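Putative exported protein (Bordetella pertussis Tohama I, PDB 2PFY) binds pyroglutamic acid as an extracytoplasmic solute receptor, probably delivering it to a tripartite ATP-independent periplasmic (TRAP) transporter. Local coordinates at residues S118-P130 and D178-A192. Residues are numbered along the deposited sequence; the frame is centred on the assembly and turned at random.
Sequences SPWPPQGIYTKKP and DAMLTSPATGVDSQA. With PCA (pyroglutamic acid), chain E.
Tyr126 OH donates to Ser183 O at 2.7 Å, coming from above the carbonyl plane, while Gly187 N of the first helical turn reaches the same oxygen from the opposite face. Strands 124-127 and 180-182, the latter at the edge of a mixed sheet, pair antiparallel: Gly124 and Thr182 exchange two backbone hydrogen bonds, as do Tyr126 and Met180, where Tyr126 N meets Met180 O almost straight (2.8 Å, 173°). Farther along, a water links Lys128 N to Asp178 O, and Lys128 NZ forms a salt bridge with Asp178 OD1 whose hydrogen bond is weak.

At the other end 178-192 supplies hydrogen bonds to pyroglutamic acid. Ser183 OG, turned between its own N and carbonyl carbon (chi1 61°), donates to PCA OE at 2.7 Å, as does Ser183 N; as N-cap, OG also accepts from Thr186 N. Thr182 OG1 donates to the carboxylate oxygen PCA OXT, and PCA N donates to Thr186 OG1 at 2.7 Å. The Trp120 ring forms a flat wall, with PCA CD 3.3 Å above its plane.

Met180, modelled as selenomethionine, lays CE over one face of the Tyr126 ring in a CH-pi contact (3.9 Å to the centroid), and Pro121 packs on Ala185 CB. The turn from edge strand into helix 184-189 thus offers this DctP-family receptor two donors for the lactam oxygen, an acceptor for its N-H and one carboxylate donor; Arg48, Arg143 and Thr165 also hydrogen-bond the ligand.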
loop_
_atom_site.group_PDB
_atom_site.type_symbol
_atom_site.label_atom_id
_atom_site.label_comp_id
_atom_site.label_asym_id
_atom_site.label_seq_id
_atom_site.Cartn_x
_atom_site.Cartn_y
_atom_site.Cartn_z
ATOM N N SER A 118 -0.093 -0.624 8.201
ATOM C CA SER A 118 -0.010 -2.076 8.019
ATOM C C SER A 118 0.494 -2.300 6.625
ATOM O O SER A 118 0.260 -1.471 5.742
ATOM C CB SER A 118 -1.367 -2.767 8.206
ATOM O OG SER A 118 -1.747 -2.752 9.565
ATOM N N PRO A 119 1.249 -3.399 6.432
ATOM C CA PRO A 119 1.829 -3.636 5.114
ATOM C C PRO A 119 0.917 -4.486 4.210
ATOM O O PRO A 119 0.157 -5.331 4.684
ATOM C CB PRO A 119 3.119 -4.415 5.461
ATOM C CG PRO A 119 2.688 -5.283 6.649
ATOM C CD PRO A 119 1.720 -4.390 7.434
ATOM N N TRP A 120 0.981 -4.214 2.925
ATOM C CA TRP A 120 0.593 -5.177 1.897
ATOM C C TRP A 120 1.657 -6.297 1.880
ATOM O O TRP A 120 2.744 -6.143 2.450
ATOM C CB TRP A 120 0.601 -4.471 0.530
ATOM C CG TRP A 120 -0.563 -3.576 0.332
ATOM C CD1 TRP A 120 -0.643 -2.216 0.586
ATOM C CD2 TRP A 120 -1.828 -3.969 -0.185
ATOM N NE1 TRP A 120 -1.886 -1.751 0.237
ATOM C CE2 TRP A 120 -2.634 -2.806 -0.245
ATOM C CE3 TRP A 120 -2.365 -5.204 -0.613
ATOM C CZ2 TRP A 120 -3.947 -2.834 -0.726
ATOM C CZ3 TRP A 120 -3.684 -5.235 -1.083
ATOM C CH2 TRP A 120 -4.453 -4.052 -1.139
ATOM N N PRO A 121 1.338 -7.439 1.238
ATOM C CA PRO A 121 2.375 -8.424 0.981
ATOM C C PRO A 121 3.332 -7.924 -0.119
ATOM O O PRO A 121 3.078 -6.883 -0.748
ATOM C CB PRO A 121 1.581 -9.692 0.545
ATOM C CG PRO A 121 0.107 -9.405 0.953
ATOM C CD PRO A 121 0.016 -7.896 0.776
ATOM N N PRO A 122 4.463 -8.627 -0.315
ATOM C CA PRO A 122 5.430 -8.240 -1.338
ATOM C C PRO A 122 4.836 -8.219 -2.747
ATOM O O PRO A 122 3.893 -8.984 -3.037
ATOM C CB PRO A 122 6.500 -9.328 -1.232
ATOM C CG PRO A 122 6.395 -9.813 0.204
ATOM C CD PRO A 122 4.903 -9.802 0.458
ATOM N N GLN A 123 5.362 -7.353 -3.623
ATOM C CA GLN A 123 4.741 -7.146 -4.935
ATOM C C GLN A 123 5.339 -8.099 -5.972
ATOM O O GLN A 123 6.551 -8.107 -6.182
ATOM C CB GLN A 123 4.944 -5.699 -5.410
ATOM C CG GLN A 123 4.479 -4.628 -4.389
ATOM C CD GLN A 123 2.963 -4.625 -4.217
ATOM O OE1 GLN A 123 2.415 -5.161 -3.245
ATOM N NE2 GLN A 123 2.290 -4.067 -5.172
ATOM N N GLY A 124 4.486 -8.886 -6.614
ATOM C CA GLY A 124 4.895 -9.749 -7.762
ATOM C C GLY A 124 4.415 -9.150 -9.079
ATOM O O GLY A 124 3.822 -8.047 -9.113
ATOM N N ILE A 125 4.683 -9.866 -10.164
ATOM C CA ILE A 125 4.325 -9.435 -11.520
ATOM C C ILE A 125 3.319 -10.411 -12.095
ATOM O O ILE A 125 3.515 -11.609 -11.989
ATOM C CB ILE A 125 5.596 -9.357 -12.429
ATOM C CG1 ILE A 125 6.507 -8.248 -11.895
ATOM C CG2 ILE A 125 5.202 -9.075 -13.934
ATOM C CD1 ILE A 125 7.969 -8.250 -12.387
ATOM N N TYR A 126 2.222 -9.889 -12.658
ATOM C CA TYR A 126 1.195 -10.724 -13.276
ATOM C C TYR A 126 1.175 -10.453 -14.763
ATOM O O TYR A 126 1.158 -9.298 -15.183
ATOM C CB TYR A 126 -0.214 -10.393 -12.757
ATOM C CG TYR A 126 -0.480 -10.661 -11.281
ATOM C CD1 TYR A 126 -1.322 -11.706 -10.892
ATOM C CD2 TYR A 126 0.063 -9.842 -10.287
ATOM C CE1 TYR A 126 -1.642 -11.932 -9.539
ATOM C CE2 TYR A 126 -0.215 -10.076 -8.913
ATOM C CZ TYR A 126 -1.075 -11.118 -8.555
ATOM O OH TYR A 126 -1.356 -11.344 -7.219
ATOM N N THR A 127 1.130 -11.503 -15.563
ATOM C CA THR A 127 1.210 -11.327 -17.018
ATOM C C THR A 127 0.291 -12.319 -17.719
ATOM O O THR A 127 -0.200 -13.280 -17.092
ATOM C CB THR A 127 2.673 -11.549 -17.551
ATOM O OG1 THR A 127 3.045 -12.917 -17.369
ATOM C CG2 THR A 127 3.666 -10.683 -16.806
ATOM N N LYS A 128 0.063 -12.084 -19.014
ATOM C CA LYS A 128 -0.761 -12.977 -19.821
ATOM C C LYS A 128 0.077 -13.959 -20.623
ATOM O O LYS A 128 -0.481 -14.912 -21.160
ATOM C CB LYS A 128 -1.687 -12.204 -20.754
ATOM C CG LYS A 128 -2.650 -11.301 -20.021
ATOM C CD LYS A 128 -3.150 -10.220 -20.928
ATOM C CE LYS A 128 -4.529 -10.518 -21.386
ATOM N NZ LYS A 128 -4.975 -9.354 -22.196
ATOM N N LYS A 129 1.397 -13.717 -20.667
ATOM C CA LYS A 129 2.361 -14.550 -21.409
ATOM C C LYS A 129 3.586 -14.744 -20.546
ATOM O O LYS A 129 3.832 -13.939 -19.672
ATOM C CB LYS A 129 2.803 -13.854 -22.717
ATOM C CG LYS A 129 1.756 -13.871 -23.809
ATOM C CD LYS A 129 2.391 -14.051 -25.217
ATOM C CE LYS A 129 2.798 -15.529 -25.465
ATOM N NZ LYS A 129 3.184 -15.770 -26.873
ATOM N N PRO A 130 4.380 -15.792 -20.802
ATOM C CA PRO A 130 5.613 -15.919 -20.041
ATOM C C PRO A 130 6.531 -14.691 -20.170
ATOM O O PRO A 130 6.626 -14.084 -21.237
ATOM C CB PRO A 130 6.291 -17.148 -20.665
ATOM C CG PRO A 130 5.188 -17.971 -21.226
ATOM C CD PRO A 130 4.208 -16.909 -21.762
ATOM N N ASP A 178 -2.391 -4.924 -19.836
ATOM C CA ASP A 178 -2.120 -6.320 -20.188
ATOM C C ASP A 178 -1.257 -7.037 -19.154
ATOM O O ASP A 178 -1.100 -8.257 -19.238
ATOM C CB ASP A 178 -1.426 -6.396 -21.546
ATOM C CG ASP A 178 -2.329 -5.995 -22.705
ATOM O OD1 ASP A 178 -3.337 -6.664 -22.980
ATOM O OD2 ASP A 178 -2.008 -4.997 -23.364
ATOM N N ALA A 179 -0.697 -6.288 -18.202
ATOM C CA ALA A 179 0.189 -6.819 -17.149
ATOM C C ALA A 179 0.154 -5.903 -15.911
ATOM O O ALA A 179 -0.199 -4.725 -16.001
ATOM C CB ALA A 179 1.657 -6.944 -17.661
HETATM N N MSE A 180 0.531 -6.418 -14.751
HETATM C CA MSE A 180 0.530 -5.528 -13.580
HETATM C C MSE A 180 1.516 -6.000 -12.538
HETATM O O MSE A 180 2.108 -7.107 -12.644
HETATM C CB MSE A 180 -0.897 -5.424 -13.007
HETATM C CG MSE A 180 -1.452 -6.733 -12.539
HETATM SE SE MSE A 180 -3.044 -6.420 -11.495
HETATM C CE MSE A 180 -3.483 -8.369 -11.012
ATOM N N LEU A 181 1.690 -5.159 -11.527
ATOM C CA LEU A 181 2.549 -5.463 -10.417
ATOM C C LEU A 181 1.730 -5.175 -9.182
ATOM O O LEU A 181 1.200 -4.056 -9.028
ATOM C CB LEU A 181 3.803 -4.581 -10.419
ATOM C CG LEU A 181 4.687 -4.707 -9.159
ATOM C CD1 LEU A 181 6.184 -4.911 -9.459
ATOM C CD2 LEU A 181 4.504 -3.472 -8.259
ATOM N N THR A 182 1.589 -6.191 -8.334
ATOM C CA THR A 182 0.767 -6.078 -7.118
ATOM C C THR A 182 0.982 -7.325 -6.281
ATOM O O THR A 182 1.602 -8.292 -6.764
ATOM C CB THR A 182 -0.762 -5.814 -7.420
ATOM O OG1 THR A 182 -1.435 -5.431 -6.213
ATOM C CG2 THR A 182 -1.506 -7.043 -8.062
ATOM N N SER A 183 0.452 -7.315 -5.050
ATOM C CA SER A 183 0.617 -8.419 -4.128
ATOM C C SER A 183 -0.279 -9.589 -4.529
ATOM O O SER A 183 -1.268 -9.427 -5.316
ATOM C CB SER A 183 0.222 -7.993 -2.705
ATOM O OG SER A 183 -1.150 -7.619 -2.729
ATOM N N PRO A 184 0.015 -10.760 -3.951
ATOM C CA PRO A 184 -0.940 -11.866 -4.056
ATOM C C PRO A 184 -2.269 -11.566 -3.330
ATOM O O PRO A 184 -3.278 -12.193 -3.644
ATOM C CB PRO A 184 -0.192 -13.055 -3.428
ATOM C CG PRO A 184 0.836 -12.409 -2.461
ATOM C CD PRO A 184 1.246 -11.146 -3.225
ATOM N N ALA A 185 -2.295 -10.586 -2.409
ATOM C CA ALA A 185 -3.572 -10.233 -1.755
ATOM C C ALA A 185 -4.564 -9.631 -2.753
ATOM O O ALA A 185 -5.738 -10.004 -2.777
ATOM C CB ALA A 185 -3.351 -9.258 -0.596
ATOM N N THR A 186 -4.083 -8.678 -3.556
ATOM C CA THR A 186 -4.909 -8.078 -4.629
ATOM C C THR A 186 -5.249 -9.144 -5.674
ATOM O O THR A 186 -6.367 -9.176 -6.206
ATOM C CB THR A 186 -4.185 -6.891 -5.259
ATOM O OG1 THR A 186 -4.141 -5.827 -4.290
ATOM C CG2 THR A 186 -4.914 -6.382 -6.537
ATOM N N GLY A 187 -4.286 -10.016 -5.962
ATOM C CA GLY A 187 -4.541 -11.147 -6.862
ATOM C C GLY A 187 -5.734 -12.005 -6.413
ATOM O O GLY A 187 -6.589 -12.386 -7.223
ATOM N N VAL A 188 -5.788 -12.330 -5.124
ATOM C CA VAL A 188 -6.945 -13.068 -4.591
ATOM C C VAL A 188 -8.211 -12.202 -4.448
ATOM O O VAL A 188 -9.290 -12.619 -4.899
ATOM C CB VAL A 188 -6.578 -13.835 -3.244
ATOM C CG1 VAL A 188 -7.809 -14.582 -2.609
ATOM C CG2 VAL A 188 -5.458 -14.848 -3.544
ATOM N N ASP A 189 -8.085 -11.013 -3.819
ATOM C CA ASP A 189 -9.197 -10.019 -3.738
ATOM C C ASP A 189 -9.929 -9.908 -5.089
ATOM O O ASP A 189 -11.174 -9.936 -5.154
ATOM C CB ASP A 189 -8.694 -8.598 -3.397
ATOM C CG ASP A 189 -8.008 -8.479 -2.023
ATOM O OD1 ASP A 189 -8.151 -9.356 -1.133
ATOM O OD2 ASP A 189 -7.323 -7.433 -1.830
ATOM N N SER A 190 -9.158 -9.777 -6.178
ATOM C CA SER A 190 -9.778 -9.502 -7.463
ATOM C C SER A 190 -9.890 -10.760 -8.320
ATOM O O SER A 190 -10.301 -10.654 -9.470
ATOM C CB SER A 190 -8.998 -8.432 -8.248
ATOM O OG SER A 190 -7.725 -8.962 -8.533
ATOM N N GLN A 191 -9.571 -11.921 -7.738
ATOM C CA GLN A 191 -9.629 -13.215 -8.454
ATOM C C GLN A 191 -8.943 -13.096 -9.812
ATOM O O GLN A 191 -9.575 -13.271 -10.848
ATOM C CB GLN A 191 -11.077 -13.708 -8.533
ATOM C CG GLN A 191 -11.613 -13.883 -7.095
ATOM C CD GLN A 191 -13.094 -13.850 -6.989
ATOM O OE1 GLN A 191 -13.786 -14.037 -7.979
ATOM N NE2 GLN A 191 -13.611 -13.608 -5.768
ATOM N N ALA A 192 -7.658 -12.737 -9.772
ATOM C CA ALA A 192 -6.898 -12.340 -10.966
ATOM C C ALA A 192 -6.698 -13.501 -11.927
ATOM O O ALA A 192 -6.481 -13.286 -13.155
ATOM C CB ALA A 192 -5.563 -11.748 -10.593
HETATM N N PCA E . -2.343 -3.849 -3.806
HETATM C CA PCA E . -2.562 -2.400 -4.030
HETATM C CB PCA E . -1.296 -1.643 -3.713
HETATM C CG PCA E . -0.267 -2.676 -3.363
HETATM C CD PCA E . -0.984 -3.983 -3.412
HETATM O OE PCA E . -0.480 -5.057 -3.097
HETATM C C PCA E . -2.976 -2.148 -5.467
HETATM O O PCA E . -3.449 -1.077 -5.865
HETATM O OXT PCA E . -2.834 -3.052 -6.270
HETATM O O HOH W 1 0.902 -9.868 -20.115
#